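Local atomic coordinates of Non-structural polyprotein (Sindbis virus, PDB entry 4GUA), a protein that joins the protease region of nsP2 to the macro and zinc-binding domains of nsP3, and probably takes part in alphavirus polyprotein processing. Residues F288-A293 / I308-D313; Y222-I227 / T264-S269; L172-H177 / V340-S345. All blocks are in the same frame, centred on the assembly; numbering follows the deposited sequence.

Contact 1. Residues F288-A293 / I308-D313; sequences FVRVSA and IFRQLD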
loop_
_atom_site.group_PDB
_atom_site.type_symbol
_atom_site.label_atom_id
_atom_site.label_comp_id
_atom_site.label_asym_id
_atom_site.label_seq_id
_atom_site.Cartn_x
_atom_site.Cartn_y
_atom_site.Cartn_z
ATOM N N PHE A 288 5.720 11.225 3.110
ATOM C CA PHE A 288 6.303 11.860 1.921
ATOM C C PHE A 288 5.254 12.222 0.886
ATOM O O PHE A 288 4.193 11.606 0.820
ATOM C CB PHE A 288 7.345 10.945 1.276
ATOM C CG PHE A 288 8.561 10.715 2.123
ATOM C CD1 PHE A 288 8.548 9.769 3.138
ATOM C CD2 PHE A 288 9.721 11.435 1.895
ATOM C CE1 PHE A 288 9.669 9.554 3.921
ATOM C CE2 PHE A 288 10.846 11.225 2.670
ATOM C CZ PHE A 288 10.822 10.284 3.686
ATOM N N VAL A 289 5.569 13.224 0.072
ATOM C CA VAL A 289 4.669 13.683 -0.979
ATOM C C VAL A 289 4.517 12.614 -2.061
ATOM O O VAL A 289 3.407 12.315 -2.503
ATOM C CB VAL A 289 5.199 14.977 -1.635
ATOM C CG1 VAL A 289 4.248 15.454 -2.709
ATOM C CG2 VAL A 289 5.379 16.064 -0.596
ATOM N N ARG A 290 5.645 12.037 -2.467
ATOM C CA ARG A 290 5.675 10.989 -3.483
ATOM C C ARG A 290 6.515 9.810 -3.024
ATOM O O ARG A 290 7.419 9.955 -2.198
ATOM C CB ARG A 290 6.311 11.490 -4.775
ATOM C CG ARG A 290 5.514 12.459 -5.607
ATOM C CD ARG A 290 6.316 12.739 -6.862
ATOM N NE ARG A 290 5.698 13.707 -7.756
ATOM C CZ ARG A 290 4.896 13.399 -8.765
ATOM N NH1 ARG A 290 4.579 12.134 -9.019
ATOM N NH2 ARG A 290 4.404 14.371 -9.521
ATOM N N VAL A 291 6.216 8.637 -3.564
ATOM C CA VAL A 291 7.119 7.509 -3.434
ATOM C C VAL A 291 7.048 6.655 -4.696
ATOM O O VAL A 291 5.963 6.364 -5.204
ATOM C CB VAL A 291 6.829 6.668 -2.165
ATOM C CG1 VAL A 291 5.363 6.313 -2.072
ATOM C CG2 VAL A 291 7.689 5.413 -2.147
ATOM N N SER A 292 8.221 6.264 -5.187
ATOM C CA SER A 292 8.358 5.449 -6.382
ATOM C C SER A 292 9.415 4.391 -6.103
ATOM O O SER A 292 9.780 4.172 -4.950
ATOM C CB SER A 292 8.765 6.299 -7.582
ATOM O OG SER A 292 8.599 5.573 -8.794
ATOM N N ALA A 293 9.853 3.695 -7.148
ATOM C CA ALA A 293 10.858 2.645 -7.017
ATOM C C ALA A 293 11.749 2.594 -8.246
ATOM O O ALA A 293 11.408 3.122 -9.309
ATOM C CB ALA A 293 10.188 1.301 -6.814
ATOM N N ILE A 308 12.203 4.924 -3.358
ATOM C CA ILE A 308 12.485 6.352 -3.341
ATOM C C ILE A 308 11.324 7.158 -2.749
ATOM O O ILE A 308 10.286 7.316 -3.373
ATOM C CB ILE A 308 12.762 6.824 -4.780
ATOM C CG1 ILE A 308 13.905 5.994 -5.371
ATOM C CG2 ILE A 308 13.100 8.303 -4.813
ATOM C CD1 ILE A 308 14.090 6.152 -6.853
ATOM N N PHE A 309 11.513 7.661 -1.536
ATOM C CA PHE A 309 10.547 8.541 -0.883
ATOM C C PHE A 309 10.975 9.998 -1.084
ATOM O O PHE A 309 12.071 10.381 -0.679
ATOM C CB PHE A 309 10.487 8.220 0.617
ATOM C CG PHE A 309 10.160 6.784 0.920
ATOM C CD1 PHE A 309 11.150 5.818 0.928
ATOM C CD2 PHE A 309 8.861 6.396 1.205
ATOM C CE1 PHE A 309 10.849 4.484 1.205
ATOM C CE2 PHE A 309 8.554 5.066 1.485
ATOM C CZ PHE A 309 9.551 4.114 1.484
ATOM N N ARG A 310 10.114 10.814 -1.689
ATOM C CA ARG A 310 10.497 12.174 -2.079
ATOM C C ARG A 310 9.777 13.254 -1.275
ATOM O O ARG A 310 8.550 13.217 -1.138
ATOM C CB ARG A 310 10.178 12.404 -3.556
ATOM C CG ARG A 310 11.000 11.597 -4.530
ATOM C CD ARG A 310 10.620 11.947 -5.963
ATOM N NE ARG A 310 11.223 11.028 -6.918
ATOM C CZ ARG A 310 12.504 11.057 -7.267
ATOM N NH1 ARG A 310 13.321 11.962 -6.736
ATOM N NH2 ARG A 310 12.975 10.185 -8.143
ATOM N N GLN A 311 10.538 14.250 -0.814
ATOM C CA GLN A 311 9.974 15.395 -0.102
ATOM C C GLN A 311 9.272 15.067 1.212
ATOM O O GLN A 311 8.040 14.975 1.260
ATOM C CB GLN A 311 9.019 16.168 -1.002
ATOM C CG GLN A 311 9.679 16.830 -2.181
ATOM C CD GLN A 311 8.681 17.612 -3.003
ATOM O OE1 GLN A 311 8.722 18.838 -3.043
ATOM N NE2 GLN A 311 7.764 16.900 -3.657
ATOM N N LEU A 312 10.059 14.867 2.268
ATOM C CA LEU A 312 9.506 14.539 3.578
ATOM C C LEU A 312 8.894 15.765 4.233
ATOM O O LEU A 312 9.598 16.723 4.529
ATOM C CB LEU A 312 10.645 14.069 4.486
ATOM C CG LEU A 312 10.385 14.044 5.997
ATOM C CD1 LEU A 312 9.557 12.834 6.368
ATOM C CD2 LEU A 312 11.694 14.050 6.761
ATOM N N ASP A 313 7.575 15.748 4.419
ATOM C CA ASP A 313 6.906 16.667 5.339
ATOM C C ASP A 313 6.413 15.987 6.629
ATOM O O ASP A 313 5.864 16.644 7.521
ATOM C CB ASP A 313 5.768 17.404 4.635
ATOM C CG ASP A 313 4.713 16.469 4.093
ATOM O OD1 ASP A 313 4.696 15.287 4.498
ATOM O OD2 ASP A 313 3.902 16.910 3.249
#
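Phe288 and Phe309 interlock across an antiparallel beta hairpin, which forms one edge of the mixed seven-stranded sheet of the methyltransferase-like fold. Phe309 CB is the bump. It sits over the centre of the Phe288 ring, 3.3 Å from the centroid. Leu312 CD1 covers the opposite face, nearer the rim, at 4.2 Å from the centroid of the Phe288 ring. The ring is therefore a flat wedge in the slot between Phe309 and Leu312. Chi1 of -66° sets Phe288 CG anti to the carbonyl carbon, where it meets Phe309 CB. The ring edge lies in plane with Arg310 O and Gln311 N. The planes of the Phe288 and Phe309 rings are inclined at 46°, neither stacked nor edge-to-face. Further along, Val291 points the same way as Phe309 and lies beside it. Val291 CG2 rests over one face of the Phe309 ring, 3.7 Å from Phe309 CD2. Leu284 and Ala285 of helix 275-286 meet Phe309 on this side of the sheet.

The other face carries Arg290, Arg310, Ser292 and Ile308. The side chains of Arg290 and Arg310 come closest at Arg290 CB and Arg310 CB, 4.2 Å apart. Their charged ends have partners elsewhere: Arg310 bonds to Gly341, while Arg290 has a weak, long ion pair with Asp475. The OG of Ser292 is hydrogen-bonded to Asp478.

The backbone contains a classic beta bulge: Val289 and Arg290 both face Arg310. Their N-H groups reach Arg310 O through two weak bonds. Val289 N also bonds to Gln311 O. Beyond the bulge the pairing is regular. Arg310 N donates to Arg290 O at 2.9 Å. Ser292 and Ile308 exchange two bonds, Ser292 N to Ile308 O at 2.9 Å and Ile308 N to Ser292 O at 3.0 Å.

Contact 2. Residues Y222-I227 / T264-S269; sequences YDLVFI and TLVVKS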
loop_
_atom_site.group_PDB
_atom_site.type_symbol
_atom_site.label_atom_id
_atom_site.label_comp_id
_atom_site.label_asym_id
_atom_site.label_seq_id
_atom_site.Cartn_x
_atom_site.Cartn_y
_atom_site.Cartn_z
ATOM N N TYR A 222 20.546 15.896 6.284
ATOM C CA TYR A 222 20.913 15.927 4.877
ATOM C C TYR A 222 19.654 16.035 4.043
ATOM O O TYR A 222 18.552 15.793 4.539
ATOM C CB TYR A 222 21.669 14.659 4.500
ATOM C CG TYR A 222 22.962 14.483 5.261
ATOM C CD1 TYR A 222 22.956 14.063 6.584
ATOM C CD2 TYR A 222 24.183 14.726 4.659
ATOM C CE1 TYR A 222 24.129 13.894 7.286
ATOM C CE2 TYR A 222 25.364 14.559 5.351
ATOM C CZ TYR A 222 25.332 14.143 6.666
ATOM O OH TYR A 222 26.511 13.976 7.364
ATOM N N ASP A 223 19.814 16.441 2.789
ATOM C CA ASP A 223 18.688 16.485 1.869
ATOM C C ASP A 223 18.502 15.141 1.186
ATOM O O ASP A 223 17.436 14.850 0.643
ATOM C CB ASP A 223 18.896 17.590 0.844
ATOM C CG ASP A 223 18.861 18.958 1.468
ATOM O OD1 ASP A 223 18.151 19.131 2.475
ATOM O OD2 ASP A 223 19.551 19.863 0.963
ATOM N N LEU A 224 19.536 14.307 1.248
ATOM C CA LEU A 224 19.458 12.962 0.710
ATOM C C LEU A 224 20.104 11.957 1.646
ATOM O O LEU A 224 21.257 12.116 2.057
ATOM C CB LEU A 224 20.123 12.880 -0.663
ATOM C CG LEU A 224 20.046 11.494 -1.313
ATOM C CD1 LEU A 224 18.592 11.090 -1.558
ATOM C CD2 LEU A 224 20.840 11.444 -2.614
ATOM N N VAL A 225 19.338 10.933 1.998
ATOM C CA VAL A 225 19.865 9.803 2.752
ATOM C C VAL A 225 19.732 8.551 1.903
ATOM O O VAL A 225 18.692 8.322 1.313
ATOM C CB VAL A 225 19.105 9.588 4.074
ATOM C CG1 VAL A 225 19.641 8.360 4.797
ATOM C CG2 VAL A 225 19.206 10.823 4.951
ATOM N N PHE A 226 20.783 7.743 1.850
ATOM C CA PHE A 226 20.816 6.569 0.991
ATOM C C PHE A 226 21.202 5.364 1.854
ATOM O O PHE A 226 22.344 5.245 2.297
ATOM C CB PHE A 226 21.834 6.807 -0.133
ATOM C CG PHE A 226 22.014 5.641 -1.054
ATOM C CD1 PHE A 226 21.007 5.263 -1.926
ATOM C CD2 PHE A 226 23.201 4.924 -1.059
ATOM C CE1 PHE A 226 21.173 4.183 -2.778
ATOM C CE2 PHE A 226 23.371 3.842 -1.906
ATOM C CZ PHE A 226 22.357 3.472 -2.768
ATOM N N ILE A 227 20.239 4.479 2.098
ATOM C CA ILE A 227 20.460 3.274 2.881
ATOM C C ILE A 227 20.725 2.138 1.913
ATOM O O ILE A 227 19.835 1.724 1.179
ATOM C CB ILE A 227 19.214 2.905 3.729
ATOM C CG1 ILE A 227 18.647 4.125 4.457
ATOM C CG2 ILE A 227 19.541 1.780 4.695
ATOM C CD1 ILE A 227 19.625 4.770 5.389
ATOM N N THR A 264 14.837 13.690 0.656
ATOM C CA THR A 264 14.576 12.437 -0.034
ATOM C C THR A 264 15.333 11.281 0.611
ATOM O O THR A 264 16.511 11.403 0.955
ATOM C CB THR A 264 14.965 12.547 -1.521
ATOM O OG1 THR A 264 13.994 13.350 -2.204
ATOM C CG2 THR A 264 15.037 11.169 -2.182
ATOM N N LEU A 265 14.630 10.167 0.790
ATOM C CA LEU A 265 15.202 8.949 1.345
ATOM C C LEU A 265 15.155 7.822 0.327
ATOM O O LEU A 265 14.092 7.415 -0.099
ATOM C CB LEU A 265 14.420 8.539 2.588
ATOM C CG LEU A 265 14.762 7.173 3.181
ATOM C CD1 LEU A 265 16.153 7.157 3.777
ATOM C CD2 LEU A 265 13.742 6.826 4.232
ATOM N N VAL A 266 16.317 7.341 -0.086
ATOM C CA VAL A 266 16.417 6.164 -0.935
ATOM C C VAL A 266 16.834 4.998 -0.052
ATOM O O VAL A 266 17.815 5.102 0.655
ATOM C CB VAL A 266 17.474 6.386 -2.040
ATOM C CG1 VAL A 266 17.710 5.110 -2.849
ATOM C CG2 VAL A 266 17.059 7.536 -2.949
ATOM N N VAL A 267 16.071 3.911 -0.046
ATOM C CA VAL A 267 16.385 2.784 0.831
ATOM C C VAL A 267 16.236 1.454 0.108
ATOM O O VAL A 267 15.207 1.177 -0.502
ATOM C CB VAL A 267 15.496 2.776 2.105
ATOM C CG1 VAL A 267 14.038 3.015 1.754
ATOM C CG2 VAL A 267 15.660 1.468 2.870
ATOM N N LYS A 268 17.262 0.620 0.195
ATOM C CA LYS A 268 17.245 -0.660 -0.494
ATOM C C LYS A 268 16.203 -1.613 0.114
ATOM O O LYS A 268 16.103 -1.766 1.337
ATOM C CB LYS A 268 18.636 -1.296 -0.456
ATOM C CG LYS A 268 18.643 -2.748 -0.892
ATOM C CD LYS A 268 20.033 -3.354 -0.859
ATOM C CE LYS A 268 20.950 -2.751 -1.911
ATOM N NZ LYS A 268 22.299 -3.382 -1.869
ATOM N N SER A 269 15.428 -2.248 -0.760
ATOM C CA SER A 269 14.431 -3.222 -0.349
ATOM C C SER A 269 14.328 -4.327 -1.380
ATOM O O SER A 269 14.915 -4.261 -2.449
ATOM C CB SER A 269 13.053 -2.576 -0.191
ATOM O OG SER A 269 12.410 -2.416 -1.448
#
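Asp223 O accepts from Thr264 N and opens the pairing of two parallel strands. These are the two strands of a beta-alpha-beta crossover in the methyltransferase-like fold, with helix 237-257 in the connection. Leu224 comes next. Chi1 (-178°) sets its CG anti to the backbone N, and chi2 (62°) then turns CD1 toward Thr264. Leu224 CD1 lies beside Thr264 CG2, 3.6 Å away, and both side chains point the same way. The same methyl also approaches Val266 CG2.

Val225 turns to the other face. It is gripped at both backbone ends: Val225 N donates to Thr264 O at 3.0 Å, and Val225 O accepts from Val266 N at 2.9 Å, nearly along the C=O axis. Val225 CG1 meets Leu265 CD1 at 3.8 Å. Ala255 of helix 237-257 packs on both side chains.

Phe226 returns to the face of Leu224. Val266 meets the edge of its ring, with Val266 CG1 3.4 Å from Phe226 CD1 and Val266 CB in the ring plane. Tyr306 of strand 305-312, beyond strand 263-269, also meets this ring.

Ile227 ends the strand on the Val225 face. Its CG1 reaches Leu265 CD1, and Ile227 CB lies 3.9 Å from Val267 CG2. Its N donates to Val266 O. The Lys268 amine forms a salt bridge with Glu304, and Lys268 N closes the pairing by donating to Ile227 O at 3.0 Å.

Contact 3. Residues L172-H177 / V340-S345; sequences LNQFKH and VGAAPS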
loop_
_atom_site.group_PDB
_atom_site.type_symbol
_atom_site.label_atom_id
_atom_site.label_comp_id
_atom_site.label_asym_id
_atom_site.label_seq_id
_atom_site.Cartn_x
_atom_site.Cartn_y
_atom_site.Cartn_z
ATOM N N LEU A 172 23.211 7.694 -7.903
ATOM C CA LEU A 172 23.182 8.848 -7.011
ATOM C C LEU A 172 23.125 10.162 -7.792
ATOM O O LEU A 172 22.606 11.161 -7.290
ATOM C CB LEU A 172 24.380 8.833 -6.056
ATOM C CG LEU A 172 24.312 7.801 -4.923
ATOM C CD1 LEU A 172 25.516 7.904 -4.003
ATOM C CD2 LEU A 172 23.040 7.971 -4.120
ATOM N N ASN A 173 23.660 10.166 -9.011
ATOM C CA ASN A 173 23.619 11.368 -9.842
ATOM C C ASN A 173 22.207 11.714 -10.305
ATOM O O ASN A 173 21.961 12.821 -10.776
ATOM C CB ASN A 173 24.553 11.240 -11.048
ATOM C CG ASN A 173 26.011 11.436 -10.675
ATOM O OD1 ASN A 173 26.322 11.936 -9.594
ATOM N ND2 ASN A 173 26.913 11.038 -11.568
ATOM N N GLN A 174 21.278 10.778 -10.156
ATOM C CA GLN A 174 19.890 11.045 -10.508
ATOM C C GLN A 174 19.186 11.854 -9.426
ATOM O O GLN A 174 18.017 12.215 -9.569
ATOM C CB GLN A 174 19.129 9.750 -10.780
ATOM C CG GLN A 174 19.615 9.019 -12.007
ATOM C CD GLN A 174 18.669 9.223 -13.171
ATOM O OE1 GLN A 174 18.973 9.966 -14.107
ATOM N NE2 GLN A 174 17.497 8.594 -13.104
ATOM N N PHE A 175 19.883 12.111 -8.328
ATOM C CA PHE A 175 19.328 12.941 -7.272
ATOM C C PHE A 175 20.101 14.251 -7.240
ATOM O O PHE A 175 21.316 14.271 -7.404
ATOM C CB PHE A 175 19.363 12.194 -5.940
ATOM C CG PHE A 175 18.646 10.886 -5.995
ATOM C CD1 PHE A 175 17.276 10.828 -5.838
ATOM C CD2 PHE A 175 19.333 9.717 -6.259
ATOM C CE1 PHE A 175 16.607 9.620 -5.916
ATOM C CE2 PHE A 175 18.670 8.508 -6.334
ATOM C CZ PHE A 175 17.305 8.463 -6.163
ATOM N N LYS A 176 19.371 15.343 -7.039
ATOM C CA LYS A 176 19.871 16.683 -7.321
ATOM C C LYS A 176 20.703 17.246 -6.167
ATOM O O LYS A 176 21.314 18.303 -6.288
ATOM C CB LYS A 176 18.705 17.637 -7.640
ATOM C CG LYS A 176 17.295 17.154 -7.247
ATOM C CD LYS A 176 16.734 16.024 -8.148
ATOM C CE LYS A 176 15.385 15.494 -7.639
ATOM N NZ LYS A 176 15.404 14.988 -6.223
ATOM N N HIS A 177 20.741 16.518 -5.058
ATOM C CA HIS A 177 21.386 16.986 -3.837
ATOM C C HIS A 177 22.883 16.668 -3.800
ATOM O O HIS A 177 23.300 15.565 -4.157
ATOM C CB HIS A 177 20.681 16.366 -2.636
ATOM C CG HIS A 177 19.189 16.387 -2.748
ATOM N ND1 HIS A 177 18.436 17.508 -2.473
ATOM C CD2 HIS A 177 18.313 15.428 -3.129
ATOM C CE1 HIS A 177 17.158 17.234 -2.663
ATOM N NE2 HIS A 177 17.055 15.979 -3.064
ATOM N N VAL A 340 13.643 4.209 -12.852
ATOM C CA VAL A 340 14.823 4.964 -12.381
ATOM C C VAL A 340 14.355 6.299 -11.782
ATOM O O VAL A 340 13.228 6.745 -12.021
ATOM C CB VAL A 340 15.943 5.177 -13.481
ATOM C CG1 VAL A 340 17.353 5.279 -12.850
ATOM C CG2 VAL A 340 16.007 4.010 -14.435
ATOM N N GLY A 341 15.248 6.921 -11.013
ATOM C CA GLY A 341 14.923 7.958 -10.043
ATOM C C GLY A 341 14.930 9.414 -10.485
ATOM O O GLY A 341 15.218 10.288 -9.662
ATOM N N ALA A 342 14.666 9.698 -11.760
ATOM C CA ALA A 342 14.398 11.080 -12.152
ATOM C C ALA A 342 13.019 11.452 -11.591
ATOM O O ALA A 342 12.109 10.615 -11.531
ATOM C CB ALA A 342 14.433 11.235 -13.649
ATOM N N ALA A 343 12.863 12.715 -11.210
ATOM C CA ALA A 343 11.709 13.160 -10.430
ATOM C C ALA A 343 10.630 13.826 -11.263
ATOM O O ALA A 343 10.891 14.838 -11.913
ATOM C CB ALA A 343 12.160 14.097 -9.331
ATOM N N PRO A 344 9.412 13.256 -11.262
ATOM C CA PRO A 344 8.354 13.845 -12.092
ATOM C C PRO A 344 8.074 15.294 -11.705
ATOM O O PRO A 344 8.299 15.679 -10.555
ATOM C CB PRO A 344 7.130 12.967 -11.787
ATOM C CG PRO A 344 7.665 11.739 -11.144
ATOM C CD PRO A 344 8.904 12.153 -10.429
ATOM N N SER A 345 7.590 16.081 -12.661
ATOM C CA SER A 345 7.307 17.491 -12.422
ATOM C C SER A 345 6.040 17.972 -13.127
ATOM O O SER A 345 5.561 17.354 -14.078
ATOM C CB SER A 345 8.496 18.334 -12.874
ATOM O OG SER A 345 8.853 18.011 -14.203
#
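This is a loop-to-loop contact, Gln174 meeting Val340 to Ala342, over the face of the methyltransferase-like sheet that carries Leu224, Val266 and Arg310. The first loop follows helix 169-172 and leads into strand 179-183. The second leads into strand 346-349 of the macro-domain sheet. Its sequence, VGAAPS, is consistent with the nsP2/nsP3 cleavage junction, which is uncut in this chain.

Gln174 does most of the touching. Its chain bends at chi2 (-103°), which sets CD aside from an extended course. The side chains of Gln174 and Val340 cross at about a right angle, with Gln174 NE2 3.3 Å from Val340 CG1. Ala342 N is equally near NE2. Gln174 O and Gly341 O lie 3.4 Å apart. Phe175 CE1 comes to 4.1 Å from Gly341 O, in an oblique approach. At the far end Lys176 CE touches Ala343 CB at 3.9 Å. The Lys176 side chain also lies about 5 Å from a sulfate ion.

Gly341 is buried but poorly ordered. As modelled, the close polar pairs are two donors or two acceptors. The direct contact is therefore van der Waals, and the polar tie of Gly341 O comes from Arg310, outside both loops.

Overall arrangement
Contacts 1 and 2 belong to one sheet, with centres 10 Å apart. Strands 263-269 and 305-312 are neighbours in it, joined by a probable hydrogen bond between Leu265 N and Phe309 O (3.0 Å). Contact 3 lies about 12 Å, centre to centre, from each of the others, and both are nested in the chain loop it closes. Phe175 CZ packs on Val266 CG2 of contact 2 at 3.4 Å. Arg310 NH2 of contact 1 makes a probable hydrogen bond to Gly341 O of contact 3 at 2.7 Å, which ties the hairpin to the probable nsP2/nsP3 junction. The zinc ligands Cys605, Cys607, Cys630 and Cys648 belong to none of the three contacts.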